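Chitin oligosaccharide binding protein NagB2 (Paenibacillus sp. FPU-7, PDB 7EHU) probably serves as the solute-binding protein of a sugar ABC transporter, holding chitin oligosaccharides such as N,N'-diacetylchitobiose and N,N',N''-triacetylchitotriose. Local coordinates at residues 30-35 and 330-335; 201-206 and 297-302; 207-210 and 216-219. All blocks are in the same frame, centred on the assembly; numbering follows the deposited sequence.

Contact 1 lies on one side of the chain's centre and contacts 2 and 3 on the other, their centres each about 39 Å from that of contact 1, consistent with the two-lobed body of a solute-binding protein with its glycan between. All three stand back from the sugar: the side chains of Leu34, Ser206 and Gln217 are about 10, 10 and 9 Å from a bound NAG. Contacts 2 and 3 share helix 197-212, with centres about 11 Å apart, and they touch: Phe299 CE1 is 3.5 Å from Ala210 CB. Along the chain, contact 3 nests inside the loop closed by contact 2, and contact 2 inside the loop closed by contact 1.

Contact 1 of 3, residues 30-35 and 330-335; sequences VSLTLR and KAVKAF
The Phe335 ring receives Leu34 obliquely: methyl CD1 of Leu34 lies 3.8 Å from Phe335 CE1 and 4.1 Å from its CZ, and the two side chains meet at about a right angle. Phe339, one turn on in the helix, brings a second ring to Phe335 with planes only about 15° apart. With CG of Phe335 opposite the backbone N (chi1 171°), the ring reaches from the helix to the strand. Leu32, two residues back on the same strand face, sets both methyls on Ala331 CB, CD1 at 3.7 Å and CD2 at 3.9 Å, and CD2 alone goes on to Val332 CG2, 3.7 Å away. This is consistent with the small Ala331 allowing the leucine branch close to the helix. Every touching residue is buried and the contacts between the segments are apolar. Around them, Leu50 and Val54 of helix 44-60 reach Phe335 and Leu34 respectively, while Phe320 meets Phe335. The axes of 30-35 and 330-335 approach to 10.1 Å, at 48°. Such spacing, with parallel neighbours 64-70 and 93-97 flanking strand 30-36, is that of a helix layer on the central sheet of a periplasmic-binding-protein-type alpha/beta lobe.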
ATOM      1  N   VAL A  30       5.265  15.844 -29.331  1.00 19.93           N
ATOM      2  CA  VAL A  30       5.120  16.097 -27.900  1.00 19.12           C
ATOM      3  C   VAL A  30       5.822  14.983 -27.135  1.00 17.30           C
ATOM      4  O   VAL A  30       5.723  13.809 -27.494  1.00 16.34           O
ATOM      5  CB  VAL A  30       3.625  16.227 -27.522  1.00 21.23           C
ATOM      6  CG1 VAL A  30       2.867  14.944 -27.780  1.00 22.30           C
ATOM      7  CG2 VAL A  30       3.465  16.661 -26.103  1.00 22.04           C
ATOM      8  N   SER A  31       6.546  15.355 -26.084  1.00 17.80           N
ATOM      9  CA  SER A  31       7.231  14.402 -25.224  1.00 18.10           C
ATOM     10  C   SER A  31       6.613  14.469 -23.839  1.00 17.43           C
ATOM     11  O   SER A  31       6.474  15.561 -23.270  1.00 20.42           O
ATOM     12  CB  SER A  31       8.729  14.716 -25.132  1.00 21.30           C
ATOM     13  OG  SER A  31       9.384  13.806 -24.260  1.00 25.41           O
ATOM     14  N   LEU A  32       6.246  13.311 -23.297  1.00 14.79           N
ATOM     15  CA  LEU A  32       5.640  13.225 -21.972  1.00 14.33           C
ATOM     16  C   LEU A  32       6.484  12.289 -21.123  1.00 14.57           C
ATOM     17  O   LEU A  32       6.864  11.207 -21.576  1.00 17.52           O
ATOM     18  CB  LEU A  32       4.207  12.680 -22.060  1.00 15.86           C
ATOM     19  CG  LEU A  32       3.221  13.582 -22.820  1.00 18.29           C
ATOM     20  CD1 LEU A  32       3.194  13.211 -24.289  1.00 20.20           C
ATOM     21  CD2 LEU A  32       1.835  13.479 -22.222  1.00 19.35           C
ATOM     22  N   THR A  33       6.775  12.694 -19.900  1.00 11.46           N
ATOM     23  CA  THR A  33       7.403  11.810 -18.935  1.00 11.37           C
ATOM     24  C   THR A  33       6.327  11.081 -18.151  1.00 10.48           C
ATOM     25  O   THR A  33       5.363  11.688 -17.668  1.00 10.99           O
ATOM     26  CB  THR A  33       8.319  12.592 -18.006  1.00 13.63           C
ATOM     27  OG1 THR A  33       9.333  13.214 -18.809  1.00 16.65           O
ATOM     28  CG2 THR A  33       8.953  11.674 -16.943  1.00 14.87           C
ATOM     29  N   LEU A  34       6.501   9.770 -18.037  1.00 10.29           N
ATOM     30  CA  LEU A  34       5.591   8.889 -17.314  1.00  9.85           C
ATOM     31  C   LEU A  34       6.386   8.300 -16.154  1.00  9.27           C
ATOM     32  O   LEU A  34       7.213   7.399 -16.346  1.00 10.31           O
ATOM     33  CB  LEU A  34       5.041   7.812 -18.247  1.00 10.69           C
ATOM     34  CG  LEU A  34       3.804   7.060 -17.767  1.00 10.90           C
ATOM     35  CD1 LEU A  34       3.298   6.137 -18.876  1.00 12.99           C
ATOM     36  CD2 LEU A  34       4.054   6.258 -16.481  1.00 11.12           C
ATOM     37  N   ARG A  35       6.157   8.853 -14.963  1.00  8.79           N
ATOM     38  CA  ARG A  35       6.795   8.409 -13.733  1.00  8.79           C
ATOM     39  C   ARG A  35       6.053   7.206 -13.169  1.00  8.24           C
ATOM     40  O   ARG A  35       4.859   7.294 -12.866  1.00  8.45           O
ATOM     41  CB  ARG A  35       6.791   9.558 -12.724  1.00  9.20           C
ATOM     42  CG  ARG A  35       7.218   9.195 -11.305  1.00  8.80           C
ATOM     43  CD  ARG A  35       8.715   8.912 -11.143  1.00  8.75           C
ATOM     44  NE  ARG A  35       9.500   9.946 -11.782  1.00  9.20           N
ATOM     45  CZ  ARG A  35       9.596  11.210 -11.372  1.00  8.95           C
ATOM     46  NH1 ARG A  35       8.961  11.598 -10.277  1.00  9.31           N
ATOM     47  NH2 ARG A  35      10.282  12.097 -12.081  1.00  9.68           N
ATOM     48  N   LYS A 330      -4.102  15.702 -25.207  1.00 13.57           N
ATOM     49  CA  LYS A 330      -4.582  14.642 -26.091  1.00 14.91           C
ATOM     50  C   LYS A 330      -3.856  13.325 -25.832  1.00 13.54           C
ATOM     51  O   LYS A 330      -4.479  12.258 -25.821  1.00 14.15           O
ATOM     52  CB  LYS A 330      -4.394  15.064 -27.540  1.00 18.77           C
ATOM     53  CG  LYS A 330      -4.982  14.118 -28.576  1.00 23.11           C
ATOM     54  CD  LYS A 330      -4.902  14.706 -29.990  1.00 27.65           C
ATOM     55  CE  LYS A 330      -5.119  16.227 -29.976  1.00 31.74           C
ATOM     56  NZ  LYS A 330      -6.500  16.757 -29.743  1.00 34.25           N
ATOM     57  N   ALA A 331      -2.534  13.382 -25.670  1.00 13.57           N
ATOM     58  CA  ALA A 331      -1.763  12.185 -25.370  1.00 13.77           C
ATOM     59  C   ALA A 331      -2.151  11.600 -24.021  1.00 12.61           C
ATOM     60  O   ALA A 331      -2.260  10.377 -23.882  1.00 12.21           O
ATOM     61  CB  ALA A 331      -0.276  12.520 -25.416  1.00 14.16           C
ATOM     62  N   VAL A 332      -2.361  12.460 -23.021  1.00 11.94           N
ATOM     63  CA  VAL A 332      -2.739  11.991 -21.697  1.00 12.51           C
ATOM     64  C   VAL A 332      -4.103  11.323 -21.742  1.00 12.00           C
ATOM     65  O   VAL A 332      -4.307  10.269 -21.131  1.00 11.53           O
ATOM     66  CB  VAL A 332      -2.700  13.161 -20.689  1.00 13.53           C
ATOM     67  CG1 VAL A 332      -3.519  12.836 -19.442  1.00 14.00           C
ATOM     68  CG2 VAL A 332      -1.277  13.514 -20.311  1.00 15.11           C
ATOM     69  N   LYS A 333      -5.055  11.925 -22.451  1.00 11.43           N
ATOM     70  CA  LYS A 333      -6.377  11.317 -22.543  1.00 12.39           C
ATOM     71  C   LYS A 333      -6.295   9.946 -23.202  1.00 11.14           C
ATOM     72  O   LYS A 333      -6.981   9.010 -22.784  1.00 11.94           O
ATOM     73  CB  LYS A 333      -7.317  12.222 -23.333  1.00 15.82           C
ATOM     74  CG  LYS A 333      -7.734  13.486 -22.603  1.00 19.99           C
ATOM     75  CD  LYS A 333      -8.993  14.110 -23.225  1.00 24.01           C
ATOM     76  CE  LYS A 333      -8.884  15.612 -23.434  1.00 27.54           C
ATOM     77  NZ  LYS A 333      -9.930  16.085 -24.388  1.00 29.06           N
ATOM     78  N   ALA A 334      -5.474   9.814 -24.243  1.00 11.81           N
ATOM     79  CA  ALA A 334      -5.312   8.525 -24.909  1.00 11.98           C
ATOM     80  C   ALA A 334      -4.692   7.494 -23.975  1.00 11.44           C
ATOM     81  O   ALA A 334      -5.083   6.320 -23.985  1.00 11.97           O
ATOM     82  CB  ALA A 334      -4.484   8.681 -26.191  1.00 13.15           C
ATOM     83  N   PHE A 335      -3.727   7.918 -23.161  1.00 11.12           N
ATOM     84  CA  PHE A 335      -3.140   7.008 -22.193  1.00 10.66           C
ATOM     85  C   PHE A 335      -4.196   6.525 -21.199  1.00  9.96           C
ATOM     86  O   PHE A 335      -4.287   5.326 -20.905  1.00  9.93           O
ATOM     87  CB  PHE A 335      -1.993   7.683 -21.435  1.00 11.30           C
ATOM     88  CG  PHE A 335      -1.495   6.853 -20.281  1.00 10.59           C
ATOM     89  CD1 PHE A 335      -0.673   5.755 -20.504  1.00 11.31           C
ATOM     90  CD2 PHE A 335      -1.902   7.117 -18.992  1.00 11.18           C
ATOM     91  CE1 PHE A 335      -0.247   4.964 -19.467  1.00 11.57           C
ATOM     92  CE2 PHE A 335      -1.472   6.316 -17.937  1.00 11.48           C
ATOM     93  CZ  PHE A 335      -0.659   5.230 -18.179  1.00 12.28           C
TER

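Contact 2 of 3, residues 201-206 and 297-302; sequences NMLANS and FRFPNI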
ATOM      1  N   ASN A 201       5.352   0.247   9.427  1.00 10.14           N
ATOM      2  CA  ASN A 201       4.102   0.956   9.651  1.00  9.89           C
ATOM      3  C   ASN A 201       2.880   0.208   9.145  1.00  9.45           C
ATOM      4  O   ASN A 201       1.775   0.481   9.622  1.00  9.68           O
ATOM      5  CB  ASN A 201       4.150   2.371   9.078  1.00 10.19           C
ATOM      6  CG  ASN A 201       4.951   3.328   9.957  1.00 10.68           C
ATOM      7  OD1 ASN A 201       5.154   3.086  11.145  1.00 11.64           O
ATOM      8  ND2 ASN A 201       5.380   4.433   9.371  1.00 10.85           N
ATOM      9  N   MET A 202       3.027  -0.720   8.202  1.00  8.90           N
ATOM     10  CA  MET A 202       1.865  -1.535   7.833  1.00  8.98           C
ATOM     11  C   MET A 202       1.350  -2.268   9.057  1.00  9.37           C
ATOM     12  O   MET A 202       0.158  -2.239   9.380  1.00 10.07           O
ATOM     13  CB  MET A 202       2.267  -2.554   6.762  1.00  8.64           C
ATOM     14  CG  MET A 202       2.490  -1.947   5.383  1.00  9.30           C
ATOM     15  SD  MET A 202       2.489  -3.204   4.064  1.00  8.76           S
ATOM     16  CE  MET A 202       4.167  -3.832   4.266  1.00  9.83           C
ATOM     17  N   LEU A 203       2.259  -2.926   9.762  1.00  9.46           N
ATOM     18  CA  LEU A 203       1.896  -3.667  10.955  1.00 10.31           C
ATOM     19  C   LEU A 203       1.480  -2.735  12.076  1.00 11.04           C
ATOM     20  O   LEU A 203       0.488  -2.992  12.764  1.00 11.42           O
ATOM     21  CB  LEU A 203       3.077  -4.537  11.369  1.00 11.55           C
ATOM     22  CG  LEU A 203       2.851  -5.444  12.574  1.00 12.00           C
ATOM     23  CD1 LEU A 203       1.652  -6.368  12.374  1.00 12.70           C
ATOM     24  CD2 LEU A 203       4.109  -6.260  12.862  1.00 13.10           C
ATOM     25  N   ALA A 204       2.226  -1.648  12.266  1.00 10.95           N
ATOM     26  CA  ALA A 204       1.885  -0.697  13.315  1.00 10.50           C
ATOM     27  C   ALA A 204       0.490  -0.133  13.111  1.00 10.66           C
ATOM     28  O   ALA A 204      -0.267   0.020  14.076  1.00 11.53           O
ATOM     29  CB  ALA A 204       2.913   0.433  13.351  1.00 11.49           C
ATOM     30  N   ASN A 205       0.139   0.192  11.864  1.00 10.28           N
ATOM     31  CA  ASN A 205      -1.158   0.800  11.579  1.00 10.56           C
ATOM     32  C   ASN A 205      -2.299  -0.148  11.889  1.00 10.41           C
ATOM     33  O   ASN A 205      -3.256   0.241  12.572  1.00 11.68           O
ATOM     34  CB  ASN A 205      -1.036   1.607  10.268  1.00 13.48           C
ATOM     35  CG  ASN A 205      -2.311   2.239   9.705  1.00 11.54           C
ATOM     36  OD1 ASN A 205      -2.498   2.332   8.486  1.00 11.00           O
ATOM     37  ND2 ASN A 205      -3.293   2.466  10.575  1.00 10.85           N
ATOM     38  N   SER A 206      -2.176  -1.419  11.515  1.00 10.67           N
ATOM     39  CA  SER A 206      -3.228  -2.356  11.894  1.00 10.68           C
ATOM     40  C   SER A 206      -3.271  -2.595  13.397  1.00 11.88           C
ATOM     41  O   SER A 206      -4.356  -2.809  13.941  1.00 12.28           O
ATOM     42  CB  SER A 206      -3.155  -3.650  11.087  1.00 10.87           C
ATOM     43  OG  SER A 206      -3.690  -3.459   9.790  1.00 10.45           O
ATOM     44  N   PHE A 297      -4.757 -14.498   6.644  1.00  9.77           N
ATOM     45  CA  PHE A 297      -5.754 -14.084   7.618  1.00  9.69           C
ATOM     46  C   PHE A 297      -5.649 -12.584   7.862  1.00 10.13           C
ATOM     47  O   PHE A 297      -4.553 -12.012   7.861  1.00  9.98           O
ATOM     48  CB  PHE A 297      -5.702 -14.878   8.940  1.00 10.71           C
ATOM     49  CG  PHE A 297      -4.372 -14.887   9.647  1.00 10.40           C
ATOM     50  CD1 PHE A 297      -3.410 -15.838   9.345  1.00 10.79           C
ATOM     51  CD2 PHE A 297      -4.108 -13.966  10.675  1.00 10.83           C
ATOM     52  CE1 PHE A 297      -2.196 -15.877  10.033  1.00 11.64           C
ATOM     53  CE2 PHE A 297      -2.888 -13.993  11.360  1.00 11.23           C
ATOM     54  CZ  PHE A 297      -1.935 -14.960  11.035  1.00 11.03           C
ATOM     55  N   ARG A 298      -6.805 -11.962   8.068  1.00 10.67           N
ATOM     56  CA  ARG A 298      -6.810 -10.564   8.425  1.00 11.30           C
ATOM     57  C   ARG A 298      -6.319 -10.399   9.861  1.00 11.28           C
ATOM     58  O   ARG A 298      -6.249 -11.342  10.648  1.00 12.08           O
ATOM     59  CB  ARG A 298      -8.187  -9.952   8.212  1.00 16.21           C
ATOM     60  CG  ARG A 298      -9.211 -10.250   9.248  1.00 19.65           C
ATOM     61  CD  ARG A 298     -10.411  -9.272   9.117  1.00 22.17           C
ATOM     62  NE  ARG A 298     -11.539  -9.760   9.886  1.00 22.97           N
ATOM     63  CZ  ARG A 298     -12.480 -10.584   9.433  1.00 24.96           C
ATOM     64  NH1 ARG A 298     -12.482 -11.009   8.179  1.00 26.27           N
ATOM     65  NH2 ARG A 298     -13.436 -10.967  10.251  1.00 26.02           N
ATOM     66  N   PHE A 299      -5.908  -9.186  10.172  1.00 11.53           N
ATOM     67  CA  PHE A 299      -5.376  -8.891  11.489  1.00 11.75           C
ATOM     68  C   PHE A 299      -6.350  -9.400  12.557  1.00 12.54           C
ATOM     69  O   PHE A 299      -7.554  -9.157  12.451  1.00 13.62           O
ATOM     70  CB  PHE A 299      -5.142  -7.380  11.639  1.00 12.88           C
ATOM     71  CG  PHE A 299      -4.321  -7.055  12.851  1.00 12.81           C
ATOM     72  CD1 PHE A 299      -4.925  -6.885  14.094  1.00 13.78           C
ATOM     73  CD2 PHE A 299      -2.939  -6.989  12.775  1.00 13.96           C
ATOM     74  CE1 PHE A 299      -4.170  -6.652  15.221  1.00 15.23           C
ATOM     75  CE2 PHE A 299      -2.192  -6.765  13.907  1.00 15.19           C
ATOM     76  CZ  PHE A 299      -2.811  -6.593  15.124  1.00 15.95           C
ATOM     77  N   PRO A 300      -5.874 -10.107  13.580  1.00 13.16           N
ATOM     78  CA  PRO A 300      -6.791 -10.727  14.551  1.00 13.91           C
ATOM     79  C   PRO A 300      -7.437  -9.727  15.505  1.00 14.82           C
ATOM     80  O   PRO A 300      -6.945  -8.625  15.736  1.00 15.59           O
ATOM     81  CB  PRO A 300      -5.878 -11.679  15.330  1.00 14.75           C
ATOM     82  CG  PRO A 300      -4.509 -11.035  15.234  1.00 15.73           C
ATOM     83  CD  PRO A 300      -4.464 -10.450  13.846  1.00 14.69           C
ATOM     84  N   ASN A 301      -8.543 -10.151  16.101  1.00 14.93           N
ATOM     85  CA  ASN A 301      -9.341  -9.284  16.971  1.00 15.75           C
ATOM     86  C   ASN A 301      -8.721  -9.149  18.362  1.00 16.38           C
ATOM     87  O   ASN A 301      -8.495 -10.148  19.064  1.00 18.02           O
ATOM     88  CB  ASN A 301     -10.772  -9.816  17.065  1.00 16.30           C
ATOM     89  CG  ASN A 301     -11.546  -9.690  15.760  1.00 18.22           C
ATOM     90  OD1 ASN A 301     -11.220  -8.863  14.907  1.00 18.23           O
ATOM     91  ND2 ASN A 301     -12.535 -10.542  15.578  1.00 20.07           N
ATOM     92  N   ILE A 302      -8.460  -7.901  18.762  1.00 16.31           N
ATOM     93  CA  ILE A 302      -7.973  -7.591  20.104  1.00 17.56           C
ATOM     94  C   ILE A 302      -9.115  -7.362  21.083  1.00 18.86           C
ATOM     95  O   ILE A 302      -8.919  -7.542  22.292  1.00 20.28           O
ATOM     96  CB  ILE A 302      -7.009  -6.388  20.061  1.00 18.67           C
ATOM     97  CG1 ILE A 302      -5.656  -6.831  19.493  1.00 18.48           C
ATOM     98  CG2 ILE A 302      -6.820  -5.744  21.452  1.00 20.78           C
ATOM     99  CD1 ILE A 302      -4.691  -5.709  19.201  1.00 18.67           C
TER
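The loop that follows strand 294-297 docks on helix 197-212 in the lobe of the solute-binding fold remote from the chain's first strand, and between 201-206 and 297-302 the ring of Phe299 makes the contact. Its two faces are covered by very different groups. Over one face sits the backbone oxygen of Ser206, 4.0 Å above the plane of the Phe299 ring and over its centre. The opposite face is taken by the next residue in the loop, Pro300, whose CD stands 3.5 Å above that plane but displaced toward the rim. Ser206 also adds its CB, 3.7 Å from Phe299 CD2. Leu203, one turn earlier, comes at the ring's edge, near its plane, with CD1 4.2 Å from Phe299 CE2. The CB of Leu203 does not head for the loop; its torsions (chi1 -177°, chi2 56°) swing CD1 round to the ring, and the two side chains cross at about a right angle. With CG of Phe299 opposite its own backbone N (chi1 -167°), the ring extends from the loop to the helix.

Leu207 and Ala210 also touch the ring, so residues at helical spacings of three and four make up the helix surface that receives it. Phe151 and Phe273, from two antiparallel partner strands, also touch the ring from the sheet side. Replacing the Phe299 ring by the single methyl of an alanine is likely to strip Leu203 CD1 and Ser206 CB of their partner and open a gap between helix and loop. Apart from the one carbonyl, the meeting atoms are carbon and the touching residues buried, as is characteristic of a hydrophobic core in which a loop aromatic joins a helix to the sheet of an alpha/beta lobe.

Contact 3 of 3, residues 207-210 and 216-219; sequences LFVA and AQEG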
ATOM      1  N   LEU A 207      -2.119  -2.536  14.079  1.00 11.30           N
ATOM      2  CA  LEU A 207      -2.103  -2.654  15.532  1.00 12.30           C
ATOM      3  C   LEU A 207      -2.860  -1.516  16.198  1.00 12.50           C
ATOM      4  O   LEU A 207      -3.714  -1.756  17.052  1.00 12.75           O
ATOM      5  CB  LEU A 207      -0.676  -2.709  16.056  1.00 13.27           C
ATOM      6  CG  LEU A 207      -0.133  -4.120  16.236  1.00 14.84           C
ATOM      7  CD1 LEU A 207       1.391  -4.087  16.364  1.00 16.89           C
ATOM      8  CD2 LEU A 207      -0.746  -4.767  17.455  1.00 16.61           C
ATOM      9  N   PHE A 208      -2.550  -0.261  15.839  1.00 11.69           N
ATOM     10  CA  PHE A 208      -3.180   0.845  16.563  1.00 12.87           C
ATOM     11  C   PHE A 208      -4.637   1.050  16.167  1.00 12.58           C
ATOM     12  O   PHE A 208      -5.406   1.578  16.971  1.00 14.50           O
ATOM     13  CB  PHE A 208      -2.340   2.135  16.641  1.00 13.54           C
ATOM     14  CG  PHE A 208      -2.099   2.880  15.342  1.00 12.92           C
ATOM     15  CD1 PHE A 208      -3.113   3.566  14.687  1.00 15.21           C
ATOM     16  CD2 PHE A 208      -0.805   3.012  14.847  1.00 13.75           C
ATOM     17  CE1 PHE A 208      -2.831   4.307  13.538  1.00 15.15           C
ATOM     18  CE2 PHE A 208      -0.544   3.741  13.708  1.00 14.92           C
ATOM     19  CZ  PHE A 208      -1.550   4.377  13.064  1.00 14.75           C
ATOM     20  N   VAL A 209      -5.046   0.622  14.973  1.00 12.63           N
ATOM     21  CA  VAL A 209      -6.471   0.614  14.676  1.00 12.88           C
ATOM     22  C   VAL A 209      -7.150  -0.505  15.456  1.00 14.00           C
ATOM     23  O   VAL A 209      -8.261  -0.334  15.970  1.00 14.42           O
ATOM     24  CB  VAL A 209      -6.721   0.559  13.155  1.00 12.67           C
ATOM     25  CG1 VAL A 209      -8.199   0.277  12.846  1.00 12.75           C
ATOM     26  CG2 VAL A 209      -6.241   1.858  12.480  1.00 14.24           C
ATOM     27  N   ALA A 210      -6.479  -1.653  15.595  1.00 14.21           N
ATOM     28  CA  ALA A 210      -7.046  -2.742  16.386  1.00 15.82           C
ATOM     29  C   ALA A 210      -7.208  -2.351  17.848  1.00 17.32           C
ATOM     30  O   ALA A 210      -8.161  -2.789  18.502  1.00 19.56           O
ATOM     31  CB  ALA A 210      -6.179  -4.000  16.288  1.00 15.16           C
ATOM     32  N   ALA A 216      -9.518   6.885  15.636  1.00 17.14           N
ATOM     33  CA  ALA A 216      -8.307   7.502  16.173  1.00 17.75           C
ATOM     34  C   ALA A 216      -7.430   8.068  15.059  1.00 16.11           C
ATOM     35  O   ALA A 216      -6.969   9.208  15.148  1.00 17.02           O
ATOM     36  CB  ALA A 216      -7.534   6.500  17.029  1.00 19.02           C
ATOM     37  N   GLN A 217      -7.186   7.293  13.998  1.00 15.15           N
ATOM     38  CA  GLN A 217      -6.333   7.813  12.936  1.00 14.64           C
ATOM     39  C   GLN A 217      -7.040   8.889  12.127  1.00 15.42           C
ATOM     40  O   GLN A 217      -6.375   9.760  11.559  1.00 16.05           O
ATOM     41  CB  GLN A 217      -5.813   6.695  12.040  1.00 14.28           C
ATOM     42  CG  GLN A 217      -6.865   5.872  11.320  1.00 13.15           C
ATOM     43  CD  GLN A 217      -6.257   4.984  10.265  1.00 12.71           C
ATOM     44  OE1 GLN A 217      -5.039   4.722  10.278  1.00 13.40           O
ATOM     45  NE2 GLN A 217      -7.089   4.521   9.338  1.00 13.32           N
ATOM     46  N   GLU A 218      -8.376   8.857  12.072  1.00 15.75           N
ATOM     47  CA  GLU A 218      -9.107   9.928  11.401  1.00 15.43           C
ATOM     48  C   GLU A 218      -8.958  11.243  12.150  1.00 16.07           C
ATOM     49  O   GLU A 218      -8.991  12.317  11.538  1.00 17.96           O
ATOM     50  CB  GLU A 218     -10.597   9.581  11.314  1.00 17.92           C
ATOM     51  CG  GLU A 218     -10.918   8.361  10.458  1.00 20.97           C
ATOM     52  CD  GLU A 218     -10.858   8.607   8.951  1.00 23.88           C
ATOM     53  OE1 GLU A 218     -10.736   7.595   8.216  1.00 23.76           O
ATOM     54  OE2 GLU A 218     -10.960   9.778   8.502  1.00 26.27           O
ATOM     55  N   GLY A 219      -8.793  11.177  13.469  1.00 15.67           N
ATOM     56  CA  GLY A 219      -8.781  12.368  14.288  1.00 16.55           C
ATOM     57  C   GLY A 219      -7.436  13.055  14.431  1.00 15.94           C
ATOM     58  O   GLY A 219      -7.408  14.221  14.831  1.00 17.23           O
TER
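Gln217 meets helix 197-212 with the oxygen side of its amide. Its OE1 lies 3.8 Å from Val209 CG2 and 4.0 Å from Phe208 CE1, and its CD is likewise 3.8 Å from Val209 CG2, so the valine methyl packs against the amide carbon as well as the oxygen. Higher up the side chain, Gln217 CB is 4.1 Å from Phe208 CE1. The amide and the ring are set at 69° to each other, well away from a parallel stack, and the contact between them is oblique; between 207-210 and 216-219 nothing in the distances goes beyond van der Waals packing.

Both side chains have a first torsion that is uncommon in helices. In Phe208 (chi1 67°) and in Gln217 (chi1 60°), CG lies between the backbone N and the carbonyl carbon, which brings the side chain up against its own backbone. Beyond CG the glutamine runs extended, carrying the amide obliquely across Val209 CG2.

The packing joins two consecutive helices, 197-212 and 214-219, just across the short connection between them. The nearest CA atoms of the two segments, those of Val209 and Ala216, are 7.3 Å apart.

In the next shell the amide's polar atoms find their partners. NE2 of Gln217 donates to the carbonyl oxygen of Pro386, and OE1 receives a weak hydrogen bond from ND2 of Asn205, which belongs to helix 197-212 itself; together the two bonds are consistent with the amide's orientation, oxygen toward Val209. Phe385 touches both Val209 and Gln217. Asn205 is in turn held through OD1 by the backbone N of Phe388, and Phe388 and Leu391 also pack on the glutamine.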